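Long-range contacts in packaging protein UL32 (Human herpesvirus 8 type M, PDB 6XF9), which forms a pentameric ring required for herpesviral packaging and probably helps bring newly made capsids to nuclear replication compartments, controlling cleavage and packaging of the viral genome: residues C136-T140 with L406-N410; F2-Q6 with D98-I102; L151-K155 with E416-T420; F72-C77 with R398-A402. One frame throughout, in Å; residues are numbered along the deposited sequence.

Contact 1: C136-T140 with L406-N410; sequences CFKTT and LLDAN. With ZN (zinc ion), chain O.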
loop_
_atom_site.group_PDB
_atom_site.type_symbol
_atom_site.label_atom_id
_atom_site.label_comp_id
_atom_site.label_asym_id
_atom_site.label_seq_id
_atom_site.Cartn_x
_atom_site.Cartn_y
_atom_site.Cartn_z
ATOM N N CYS D 136 -14.271 -38.244 5.764
ATOM C CA CYS D 136 -13.828 -38.740 7.069
ATOM C C CYS D 136 -13.194 -40.113 6.983
ATOM O O CYS D 136 -12.440 -40.483 7.888
ATOM C CB CYS D 136 -14.981 -38.802 8.065
ATOM S SG CYS D 136 -15.865 -37.258 8.290
ATOM N N PHE D 137 -13.459 -40.866 5.908
ATOM C CA PHE D 137 -13.043 -42.263 5.788
ATOM C C PHE D 137 -11.629 -42.458 5.266
ATOM O O PHE D 137 -11.099 -43.568 5.384
ATOM C CB PHE D 137 -13.994 -43.027 4.861
ATOM C CG PHE D 137 -14.135 -42.414 3.503
ATOM C CD1 PHE D 137 -13.155 -42.604 2.530
ATOM C CD2 PHE D 137 -15.245 -41.630 3.197
ATOM C CE1 PHE D 137 -13.277 -42.040 1.269
ATOM C CE2 PHE D 137 -15.381 -41.051 1.939
ATOM C CZ PHE D 137 -14.390 -41.257 0.976
ATOM N N LYS D 138 -11.019 -41.432 4.670
ATOM C CA LYS D 138 -9.664 -41.559 4.148
ATOM C C LYS D 138 -8.723 -41.917 5.290
ATOM O O LYS D 138 -8.891 -41.444 6.418
ATOM C CB LYS D 138 -9.215 -40.250 3.483
ATOM C CG LYS D 138 -9.692 -40.060 2.047
ATOM C CD LYS D 138 -9.309 -38.674 1.540
ATOM C CE LYS D 138 -7.818 -38.612 1.217
ATOM N NZ LYS D 138 -7.396 -37.368 0.508
ATOM N N THR D 139 -7.764 -42.803 5.029
ATOM C CA THR D 139 -6.769 -43.104 6.050
ATOM C C THR D 139 -5.697 -42.026 5.987
ATOM O O THR D 139 -5.030 -41.869 4.960
ATOM C CB THR D 139 -6.163 -44.488 5.863
ATOM O OG1 THR D 139 -5.343 -44.466 4.708
ATOM C CG2 THR D 139 -7.290 -45.506 5.615
ATOM N N THR D 140 -5.550 -41.269 7.070
ATOM C CA THR D 140 -4.634 -40.139 7.134
ATOM C C THR D 140 -3.677 -40.326 8.306
ATOM O O THR D 140 -4.070 -40.821 9.368
ATOM C CB THR D 140 -5.401 -38.800 7.295
ATOM O OG1 THR D 140 -6.060 -38.776 8.569
ATOM C CG2 THR D 140 -6.455 -38.607 6.180
ATOM N N LEU D 406 -6.923 -48.942 0.462
ATOM C CA LEU D 406 -7.334 -48.290 -0.772
ATOM C C LEU D 406 -7.964 -46.924 -0.537
ATOM O O LEU D 406 -8.426 -46.299 -1.503
ATOM C CB LEU D 406 -8.328 -49.157 -1.549
ATOM C CG LEU D 406 -7.860 -50.326 -2.407
ATOM C CD1 LEU D 406 -9.048 -51.238 -2.602
ATOM C CD2 LEU D 406 -7.342 -49.881 -3.730
ATOM N N LEU D 407 -8.006 -46.448 0.710
ATOM C CA LEU D 407 -8.726 -45.224 1.023
ATOM C C LEU D 407 -7.797 -44.091 1.415
ATOM O O LEU D 407 -8.265 -43.058 1.899
ATOM C CB LEU D 407 -9.746 -45.468 2.134
ATOM C CG LEU D 407 -10.818 -46.493 1.763
ATOM C CD1 LEU D 407 -11.857 -46.639 2.848
ATOM C CD2 LEU D 407 -11.467 -46.161 0.424
ATOM N N ASP D 408 -6.507 -44.275 1.173
ATOM C CA ASP D 408 -5.518 -43.237 1.405
ATOM C C ASP D 408 -5.687 -42.041 0.450
ATOM O O ASP D 408 -5.503 -40.890 0.849
ATOM C CB ASP D 408 -4.103 -43.808 1.283
ATOM C CG ASP D 408 -3.832 -44.912 2.285
ATOM O OD1 ASP D 408 -4.739 -45.230 3.082
ATOM O OD2 ASP D 408 -2.710 -45.461 2.278
ATOM N N ALA D 409 -6.034 -42.324 -0.808
ATOM C CA ALA D 409 -6.125 -41.297 -1.841
ATOM C C ALA D 409 -6.773 -41.863 -3.097
ATOM O O ALA D 409 -6.551 -43.016 -3.465
ATOM C CB ALA D 409 -4.753 -40.729 -2.208
ATOM N N ASN D 410 -7.536 -41.007 -3.771
ATOM C CA ASN D 410 -8.079 -41.308 -5.083
ATOM C C ASN D 410 -6.925 -41.224 -6.063
ATOM O O ASN D 410 -6.255 -40.193 -6.131
ATOM C CB ASN D 410 -9.200 -40.304 -5.395
ATOM C CG ASN D 410 -9.687 -40.346 -6.844
ATOM O OD1 ASN D 410 -8.898 -40.474 -7.774
ATOM N ND2 ASN D 410 -11.003 -40.210 -7.037
HETATM ZN ZN ZN O . -17.714 -38.015 9.412
#
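Metal coordination can fix one end of a loop while hydrogen bonding and packing hold the residues that follow, and residues 136-140 illustrate this. Cys136 SG binds the zinc ion at 2.3 Å; Cys52, Cys55 and His130 complete this site of three cysteines and one histidine, whose first two cysteines form a CxxC pair. Cys136 itself does not reach residues 406-410; the contact begins with the residue that follows.

Backbone polar contacts gather on one carbonyl. Thr139 N donates a hydrogen bond to Leu407 O (3.2 Å), and the same oxygen receives a CA-H...O contact from Lys138 CA at 3.0 Å, so two consecutive residues of the zinc-site loop close on a single acceptor. Among the side chains, the aliphatic part of Lys138 passes the other loop, with CE 3.3 Å from Asp408 O, while its ammonium group forms a salt bridge with Asp414, just ahead of helix 416-430.

The apolar part centres on Leu407, which points toward the zinc-site loop, its CD1 4.3 Å from Phe137 CD1 and its CB 4.0 Å from Phe137 O.

This loop-to-loop junction, burying 287 Å² in all, joins the link between helices 124-133 and 145-164 to the link between helices 391-402 and 416-430. Helix 71-83 packs against both Phe137 and Leu407 through Cys79, and a second subunit packs on Thr140 through its Asn325.

Contact 2: F2-Q6 with D98-I102; sequences FVPWQ and DLCEI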
loop_
_atom_site.group_PDB
_atom_site.type_symbol
_atom_site.label_atom_id
_atom_site.label_comp_id
_atom_site.label_asym_id
_atom_site.label_seq_id
_atom_site.Cartn_x
_atom_site.Cartn_y
_atom_site.Cartn_z
ATOM N N PHE D 2 -22.466 -56.948 -1.280
ATOM C CA PHE D 2 -23.120 -55.657 -1.281
ATOM C C PHE D 2 -22.367 -54.721 -2.134
ATOM O O PHE D 2 -21.246 -54.430 -1.854
ATOM C CB PHE D 2 -23.207 -55.041 0.084
ATOM C CG PHE D 2 -23.645 -53.635 0.049
ATOM C CD1 PHE D 2 -24.867 -53.312 -0.403
ATOM C CD2 PHE D 2 -22.811 -52.634 0.396
ATOM C CE1 PHE D 2 -25.274 -52.035 -0.485
ATOM C CE2 PHE D 2 -23.208 -51.347 0.322
ATOM C CZ PHE D 2 -24.439 -51.052 -0.114
ATOM N N VAL D 3 -23.044 -54.196 -3.119
ATOM C CA VAL D 3 -22.437 -53.327 -4.125
ATOM C C VAL D 3 -23.165 -51.988 -4.141
ATOM O O VAL D 3 -24.397 -51.961 -4.272
ATOM C CB VAL D 3 -22.495 -53.982 -5.514
ATOM C CG1 VAL D 3 -22.261 -52.959 -6.591
ATOM C CG2 VAL D 3 -21.464 -55.064 -5.628
ATOM N N PRO D 4 -22.451 -50.867 -4.015
ATOM C CA PRO D 4 -23.094 -49.547 -4.027
ATOM C C PRO D 4 -23.493 -49.100 -5.430
ATOM O O PRO D 4 -23.168 -49.736 -6.433
ATOM C CB PRO D 4 -22.009 -48.637 -3.447
ATOM C CG PRO D 4 -21.188 -49.543 -2.579
ATOM C CD PRO D 4 -21.125 -50.816 -3.371
ATOM N N TRP D 5 -24.184 -47.955 -5.477
ATOM C CA TRP D 5 -24.612 -47.328 -6.732
ATOM C C TRP D 5 -25.586 -48.198 -7.506
ATOM O O TRP D 5 -25.484 -48.353 -8.723
ATOM C CB TRP D 5 -23.415 -46.973 -7.618
ATOM C CG TRP D 5 -23.204 -45.509 -7.695
ATOM C CD1 TRP D 5 -23.473 -44.702 -8.761
ATOM C CD2 TRP D 5 -22.690 -44.661 -6.661
ATOM N NE1 TRP D 5 -23.168 -43.402 -8.451
ATOM C CE2 TRP D 5 -22.682 -43.345 -7.171
ATOM C CE3 TRP D 5 -22.232 -44.888 -5.351
ATOM C CZ2 TRP D 5 -22.234 -42.246 -6.420
ATOM C CZ3 TRP D 5 -21.791 -43.798 -4.599
ATOM C CH2 TRP D 5 -21.793 -42.491 -5.142
ATOM N N GLN D 6 -26.568 -48.742 -6.809
ATOM C CA GLN D 6 -27.535 -49.612 -7.461
ATOM C C GLN D 6 -28.907 -48.985 -7.414
ATOM O O GLN D 6 -29.448 -48.751 -6.328
ATOM C CB GLN D 6 -27.567 -50.999 -6.834
ATOM C CG GLN D 6 -26.258 -51.686 -7.020
ATOM C CD GLN D 6 -26.388 -53.174 -7.118
ATOM O OE1 GLN D 6 -26.642 -53.704 -8.216
ATOM N NE2 GLN D 6 -26.186 -53.873 -5.997
ATOM N N ASP D 98 -27.359 -46.309 -0.114
ATOM C CA ASP D 98 -26.472 -47.400 0.259
ATOM C C ASP D 98 -26.171 -47.393 1.752
ATOM O O ASP D 98 -25.782 -48.432 2.298
ATOM C CB ASP D 98 -25.167 -47.345 -0.542
ATOM C CG ASP D 98 -25.391 -47.311 -2.067
ATOM O OD1 ASP D 98 -26.473 -47.729 -2.565
ATOM O OD2 ASP D 98 -24.438 -46.909 -2.783
ATOM N N LEU D 99 -26.314 -46.245 2.423
ATOM C CA LEU D 99 -26.172 -46.224 3.877
ATOM C C LEU D 99 -27.393 -46.841 4.559
ATOM O O LEU D 99 -27.254 -47.511 5.584
ATOM C CB LEU D 99 -25.927 -44.798 4.375
ATOM C CG LEU D 99 -25.585 -44.748 5.866
ATOM C CD1 LEU D 99 -24.236 -45.342 6.087
ATOM C CD2 LEU D 99 -25.625 -43.341 6.412
ATOM N N CYS D 100 -28.600 -46.582 4.044
ATOM C CA CYS D 100 -29.764 -47.359 4.465
ATOM C C CYS D 100 -29.510 -48.855 4.353
ATOM O O CYS D 100 -29.613 -49.604 5.333
ATOM C CB CYS D 100 -30.987 -47.010 3.623
ATOM S SG CYS D 100 -32.012 -45.760 4.285
ATOM N N GLU D 101 -29.170 -49.302 3.148
ATOM C CA GLU D 101 -29.013 -50.724 2.906
ATOM C C GLU D 101 -28.012 -51.327 3.876
ATOM O O GLU D 101 -28.279 -52.369 4.478
ATOM C CB GLU D 101 -28.586 -50.926 1.458
ATOM C CG GLU D 101 -28.315 -52.332 1.034
ATOM C CD GLU D 101 -29.553 -53.169 0.871
ATOM O OE1 GLU D 101 -30.683 -52.643 0.964
ATOM O OE2 GLU D 101 -29.378 -54.374 0.604
ATOM N N ILE D 102 -26.881 -50.653 4.094
ATOM C CA ILE D 102 -25.881 -51.180 5.016
ATOM C C ILE D 102 -26.462 -51.295 6.418
ATOM O O ILE D 102 -26.094 -52.198 7.180
ATOM C CB ILE D 102 -24.609 -50.312 4.988
ATOM C CG1 ILE D 102 -23.851 -50.545 3.691
ATOM C CG2 ILE D 102 -23.694 -50.619 6.173
ATOM C CD1 ILE D 102 -22.815 -49.503 3.446
#
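Phe2 sets its ring against one flank of helix 89-106, where it overlaps Asp98, Glu101 and Ile102. The motif is an N-terminal arm, irregular up to the N-cap residue Gln6 of helix 7-12, packed on a helix. The three residues met by the ring are spaced i, i+3 and i+4, so they fall on one face of the helix. CE1 of Phe2 lies 3.4 Å from Glu101 CG and CE2 lies 3.5 Å from Ile102 CG1, whereas Asp98 CB meets the ring edge, 3.8 Å from CZ. Glu101 thus contributes its aliphatic part here; its carboxylate forms a salt bridge with Arg12.

Further along the arm, the chain turns at Pro4 and Trp5. Trp5 has positive phi (63°), and its CA-to-CB bond points away from the helix; the indole NE1 is hydrogen-bonded to Ala303 O, and its ring meets Phe386 edge-to-face. Gln6 NE2 braces the turn internally by a hydrogen bond to Val3 O at 3.1 Å. The polar link to helix 89-106 comes from the backbone: Trp5 N donates to Asp98 OD2 at 2.9 Å with a nearly straight angle of 164°, while Pro4 CB lies 3.1 Å from that same oxygen.

Contact 3: L151-K155 with E416-T420; sequences LQFLK and EVVQT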
loop_
_atom_site.group_PDB
_atom_site.type_symbol
_atom_site.label_atom_id
_atom_site.label_comp_id
_atom_site.label_asym_id
_atom_site.label_seq_id
_atom_site.Cartn_x
_atom_site.Cartn_y
_atom_site.Cartn_z
ATOM N N LEU D 151 -7.818 -26.562 6.613
ATOM C CA LEU D 151 -8.549 -26.566 5.349
ATOM C C LEU D 151 -10.015 -26.902 5.547
ATOM O O LEU D 151 -10.879 -26.349 4.862
ATOM C CB LEU D 151 -7.906 -27.534 4.361
ATOM C CG LEU D 151 -6.535 -27.073 3.874
ATOM C CD1 LEU D 151 -5.965 -28.040 2.882
ATOM C CD2 LEU D 151 -6.634 -25.702 3.274
ATOM N N GLN D 152 -10.336 -27.812 6.449
ATOM C CA GLN D 152 -11.749 -28.107 6.656
ATOM C C GLN D 152 -12.476 -26.899 7.223
ATOM O O GLN D 152 -13.648 -26.666 6.899
ATOM C CB GLN D 152 -11.896 -29.314 7.572
ATOM C CG GLN D 152 -11.241 -30.541 6.979
ATOM C CD GLN D 152 -11.558 -31.790 7.737
ATOM O OE1 GLN D 152 -11.889 -31.730 8.924
ATOM N NE2 GLN D 152 -11.473 -32.943 7.056
ATOM N N PHE D 153 -11.808 -26.149 8.105
ATOM C CA PHE D 153 -12.348 -24.892 8.609
ATOM C C PHE D 153 -12.791 -23.988 7.459
ATOM O O PHE D 153 -13.951 -23.568 7.386
ATOM C CB PHE D 153 -11.284 -24.211 9.475
ATOM C CG PHE D 153 -11.723 -22.903 10.069
ATOM C CD1 PHE D 153 -12.533 -22.878 11.204
ATOM C CD2 PHE D 153 -11.316 -21.694 9.503
ATOM C CE1 PHE D 153 -12.943 -21.681 11.756
ATOM C CE2 PHE D 153 -11.709 -20.499 10.046
ATOM C CZ PHE D 153 -12.525 -20.486 11.178
ATOM N N LEU D 154 -11.863 -23.694 6.535
ATOM C CA LEU D 154 -12.171 -22.851 5.380
ATOM C C LEU D 154 -13.330 -23.413 4.560
ATOM O O LEU D 154 -14.195 -22.664 4.088
ATOM C CB LEU D 154 -10.927 -22.704 4.506
ATOM C CG LEU D 154 -9.784 -21.900 5.121
ATOM C CD1 LEU D 154 -8.603 -21.860 4.217
ATOM C CD2 LEU D 154 -10.273 -20.497 5.330
ATOM N N LYS D 155 -13.352 -24.726 4.339
ATOM C CA LYS D 155 -14.443 -25.297 3.560
ATOM C C LYS D 155 -15.770 -25.065 4.250
ATOM O O LYS D 155 -16.701 -24.531 3.643
ATOM C CB LYS D 155 -14.187 -26.781 3.306
ATOM C CG LYS D 155 -13.322 -27.019 2.085
ATOM C CD LYS D 155 -13.088 -28.464 1.824
ATOM C CE LYS D 155 -11.882 -28.940 2.580
ATOM N NZ LYS D 155 -11.676 -30.401 2.363
ATOM N N GLU D 416 -6.488 -31.820 -1.359
ATOM C CA GLU D 416 -7.399 -31.033 -0.523
ATOM C C GLU D 416 -7.190 -29.538 -0.730
ATOM O O GLU D 416 -8.134 -28.759 -0.562
ATOM C CB GLU D 416 -7.246 -31.410 0.957
ATOM C CG GLU D 416 -8.492 -31.098 1.790
ATOM C CD GLU D 416 -8.569 -31.893 3.115
ATOM O OE1 GLU D 416 -7.547 -32.500 3.493
ATOM O OE2 GLU D 416 -9.635 -31.884 3.798
ATOM N N VAL D 417 -5.978 -29.123 -1.124
ATOM C CA VAL D 417 -5.735 -27.709 -1.442
ATOM C C VAL D 417 -6.623 -27.274 -2.593
ATOM O O VAL D 417 -7.460 -26.385 -2.440
ATOM C CB VAL D 417 -4.252 -27.463 -1.773
ATOM C CG1 VAL D 417 -4.073 -26.087 -2.374
ATOM C CG2 VAL D 417 -3.413 -27.603 -0.522
ATOM N N VAL D 418 -6.514 -27.949 -3.739
ATOM C CA VAL D 418 -7.368 -27.610 -4.876
ATOM C C VAL D 418 -8.836 -27.803 -4.524
ATOM O O VAL D 418 -9.688 -26.988 -4.901
ATOM C CB VAL D 418 -6.982 -28.441 -6.108
ATOM C CG1 VAL D 418 -8.065 -28.343 -7.132
ATOM C CG2 VAL D 418 -5.699 -27.945 -6.696
ATOM N N GLN D 419 -9.169 -28.857 -3.770
ATOM C CA GLN D 419 -10.565 -29.005 -3.358
ATOM C C GLN D 419 -11.017 -27.776 -2.577
ATOM O O GLN D 419 -12.110 -27.247 -2.806
ATOM C CB GLN D 419 -10.775 -30.281 -2.535
ATOM C CG GLN D 419 -12.263 -30.604 -2.308
ATOM C CD GLN D 419 -12.544 -31.381 -0.997
ATOM O OE1 GLN D 419 -11.752 -31.364 -0.050
ATOM N NE2 GLN D 419 -13.689 -32.057 -0.948
ATOM N N THR D 420 -10.186 -27.300 -1.643
ATOM C CA THR D 420 -10.600 -26.166 -0.817
ATOM C C THR D 420 -10.792 -24.913 -1.654
ATOM O O THR D 420 -11.776 -24.187 -1.478
ATOM C CB THR D 420 -9.593 -25.912 0.299
ATOM O OG1 THR D 420 -9.549 -27.054 1.167
ATOM C CG2 THR D 420 -10.001 -24.710 1.107
#
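Lys155 NZ gathers the strongest interactions: it forms a salt bridge with Glu416 OE2 at 2.9 Å and donates a hydrogen bond to Gln419 OE1 at 2.6 Å. The setting is a nearly parallel helix pair, in which the segment axes cross at 17° and come within 10.1 Å. Because the two acceptors sit three residues apart, they lie one turn apart on the same face of helix 416-430, and one ammonium group can bridge them. It also makes a weak hydrogen bond to Val133 O, the carbonyl that Gln419 NE2 binds as well, so the charged end is held from several directions within a largely buried interface.

Outward from this cluster the contacts become apolar. Leu151 points toward the partner helix and sets CD1 4.1 Å from Glu416 CB and 4.3 Å from Val417 CG2. Val417 in turn lies beside the second zinc site, bound by Cys191, Cys192, Cys415 and His452, so the start of helix 416-430 lies next to that metal site. Asn326 and Gln461 of a second subunit pack on Gln152 and Phe153, respectively.

Thr420 fills the space between the helices: its CG2 is 4.1 Å from Leu154 CB and its OG1 is 3.6 Å from Leu151 CB, while that hydroxyl donates back to Glu416 O, 2.8 Å away within its own helix.

Contact 4: F72-C77 with R398-A402; sequences FEDYAC and RASAA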
loop_
_atom_site.group_PDB
_atom_site.type_symbol
_atom_site.label_atom_id
_atom_site.label_comp_id
_atom_site.label_asym_id
_atom_site.label_seq_id
_atom_site.Cartn_x
_atom_site.Cartn_y
_atom_site.Cartn_z
ATOM N N PHE D 72 -17.904 -53.906 8.319
ATOM C CA PHE D 72 -16.775 -53.034 8.046
ATOM C C PHE D 72 -16.381 -53.092 6.581
ATOM O O PHE D 72 -15.816 -52.129 6.057
ATOM C CB PHE D 72 -15.588 -53.466 8.886
ATOM C CG PHE D 72 -15.789 -53.312 10.355
ATOM C CD1 PHE D 72 -15.654 -52.077 10.962
ATOM C CD2 PHE D 72 -16.124 -54.416 11.140
ATOM C CE1 PHE D 72 -15.819 -51.938 12.331
ATOM C CE2 PHE D 72 -16.304 -54.287 12.520
ATOM C CZ PHE D 72 -16.151 -53.043 13.117
ATOM N N GLU D 73 -16.647 -54.217 5.915
ATOM C CA GLU D 73 -16.336 -54.334 4.498
ATOM C C GLU D 73 -17.416 -53.734 3.619
ATOM O O GLU D 73 -17.114 -53.279 2.512
ATOM C CB GLU D 73 -16.133 -55.791 4.096
ATOM C CG GLU D 73 -14.917 -56.459 4.678
ATOM C CD GLU D 73 -14.860 -57.934 4.298
ATOM O OE1 GLU D 73 -13.727 -58.482 4.237
ATOM O OE2 GLU D 73 -15.935 -58.522 3.996
ATOM N N ASP D 74 -18.674 -53.733 4.057
ATOM C CA ASP D 74 -19.673 -53.102 3.200
ATOM C C ASP D 74 -19.599 -51.589 3.311
ATOM O O ASP D 74 -19.772 -50.880 2.313
ATOM C CB ASP D 74 -21.087 -53.593 3.535
ATOM C CG ASP D 74 -21.299 -55.060 3.196
ATOM O OD1 ASP D 74 -20.963 -55.485 2.057
ATOM O OD2 ASP D 74 -21.846 -55.771 4.068
ATOM N N TYR D 75 -19.357 -51.080 4.519
ATOM C CA TYR D 75 -19.153 -49.647 4.675
ATOM C C TYR D 75 -17.918 -49.203 3.901
ATOM O O TYR D 75 -17.929 -48.149 3.258
ATOM C CB TYR D 75 -19.061 -49.286 6.157
ATOM C CG TYR D 75 -18.631 -47.868 6.448
ATOM C CD1 TYR D 75 -19.407 -46.772 6.063
ATOM C CD2 TYR D 75 -17.462 -47.623 7.142
ATOM C CE1 TYR D 75 -18.987 -45.459 6.344
ATOM C CE2 TYR D 75 -17.044 -46.337 7.428
ATOM C CZ TYR D 75 -17.794 -45.255 7.034
ATOM O OH TYR D 75 -17.319 -43.980 7.356
ATOM N N ALA D 76 -16.849 -50.003 3.938
ATOM C CA ALA D 76 -15.640 -49.654 3.198
ATOM C C ALA D 76 -15.852 -49.679 1.690
ATOM O O ALA D 76 -15.108 -49.013 0.964
ATOM C CB ALA D 76 -14.491 -50.578 3.578
ATOM N N CYS D 77 -16.811 -50.459 1.180
ATOM C CA CYS D 77 -17.101 -50.385 -0.254
ATOM C C CYS D 77 -17.786 -49.083 -0.607
ATOM O O CYS D 77 -17.455 -48.452 -1.618
ATOM C CB CYS D 77 -17.974 -51.542 -0.702
ATOM S SG CYS D 77 -17.045 -52.983 -0.967
ATOM N N ARG D 398 -12.496 -55.562 -1.172
ATOM C CA ARG D 398 -13.116 -55.277 0.116
ATOM C C ARG D 398 -12.158 -55.503 1.268
ATOM O O ARG D 398 -12.170 -54.751 2.247
ATOM C CB ARG D 398 -14.360 -56.130 0.294
ATOM C CG ARG D 398 -15.379 -55.920 -0.786
ATOM C CD ARG D 398 -16.551 -56.873 -0.643
ATOM N NE ARG D 398 -16.897 -57.192 0.746
ATOM C CZ ARG D 398 -18.144 -57.224 1.212
ATOM N NH1 ARG D 398 -19.167 -56.916 0.417
ATOM N NH2 ARG D 398 -18.370 -57.539 2.481
ATOM N N ALA D 399 -11.385 -56.584 1.215
ATOM C CA ALA D 399 -10.403 -56.841 2.262
ATOM C C ALA D 399 -9.394 -55.708 2.335
ATOM O O ALA D 399 -9.026 -55.254 3.424
ATOM C CB ALA D 399 -9.692 -58.162 1.986
ATOM N N SER D 400 -8.952 -55.226 1.175
ATOM C CA SER D 400 -7.971 -54.154 1.150
ATOM C C SER D 400 -8.590 -52.875 1.695
ATOM O O SER D 400 -8.020 -52.219 2.580
ATOM C CB SER D 400 -7.482 -53.966 -0.287
ATOM O OG SER D 400 -6.356 -53.112 -0.367
ATOM N N ALA D 401 -9.796 -52.545 1.216
ATOM C CA ALA D 401 -10.475 -51.312 1.608
ATOM C C ALA D 401 -10.891 -51.341 3.070
ATOM O O ALA D 401 -10.887 -50.301 3.736
ATOM C CB ALA D 401 -11.698 -51.073 0.728
ATOM N N ALA D 402 -11.334 -52.502 3.573
ATOM C CA ALA D 402 -11.624 -52.593 5.003
ATOM C C ALA D 402 -10.355 -52.518 5.852
ATOM O O ALA D 402 -10.385 -51.936 6.942
ATOM C CB ALA D 402 -12.395 -53.875 5.301
#
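A single arginine spans two adjacent acids: Arg398 NH2 bonds to Glu73 OE2 at 3.0 Å with good geometry (166°), and NH1 reaches Asp74 OD1 at 2.8 Å through a weak hydrogen bond, both pairs being salt bridges. The guanidinium also lies with one face over the Glu73-Asp74 peptide, against Glu73 C and Asp74 N, so it rests on the helix backbone as well as bridging the two acids. The arginine's stem packs too, CG being 3.4 Å from Cys77 SG.

Alanines make the rest of the contact. Ala76 CB is 4.0 Å from Ala401 CB and 4.3 Å from Ala402 CB, and Ala402 CB lies 3.7 Å from Glu73 CG. The helices cross almost perpendicularly (88°); with alanines at the crossing, the segment axes come within 8.3 Å.

The crossing sets the C-terminal end of helix 391-402 across helix 71-83. The latter's Tyr75 is hydrogen-bonded to the zinc ligand His130 of helix 124-133, and Asp74 touches Phe2 of the N-terminal arm.

Overall arrangement
From the N terminus, contact 2 closes first, returning the terminal arm to helix 89-106 over 91 intervening residues. Before that loop is complete, helix 71-83 has opened contact 4, which closes only at helix 391-402, so the two loops cross; they also touch, Phe2 and Ile102 packing on Asp74. Contacts 1 and 3 open after contact 2 has closed and finish beyond contact 4, crossing it and each other. Contact 1 touches contact 4 through Leu406 and Leu407, whereas contact 3 stands apart, its centre about 26 Å from that of contact 4. Together the three long closures join the N-terminal half, with its first zinc site, to the C-terminal helices.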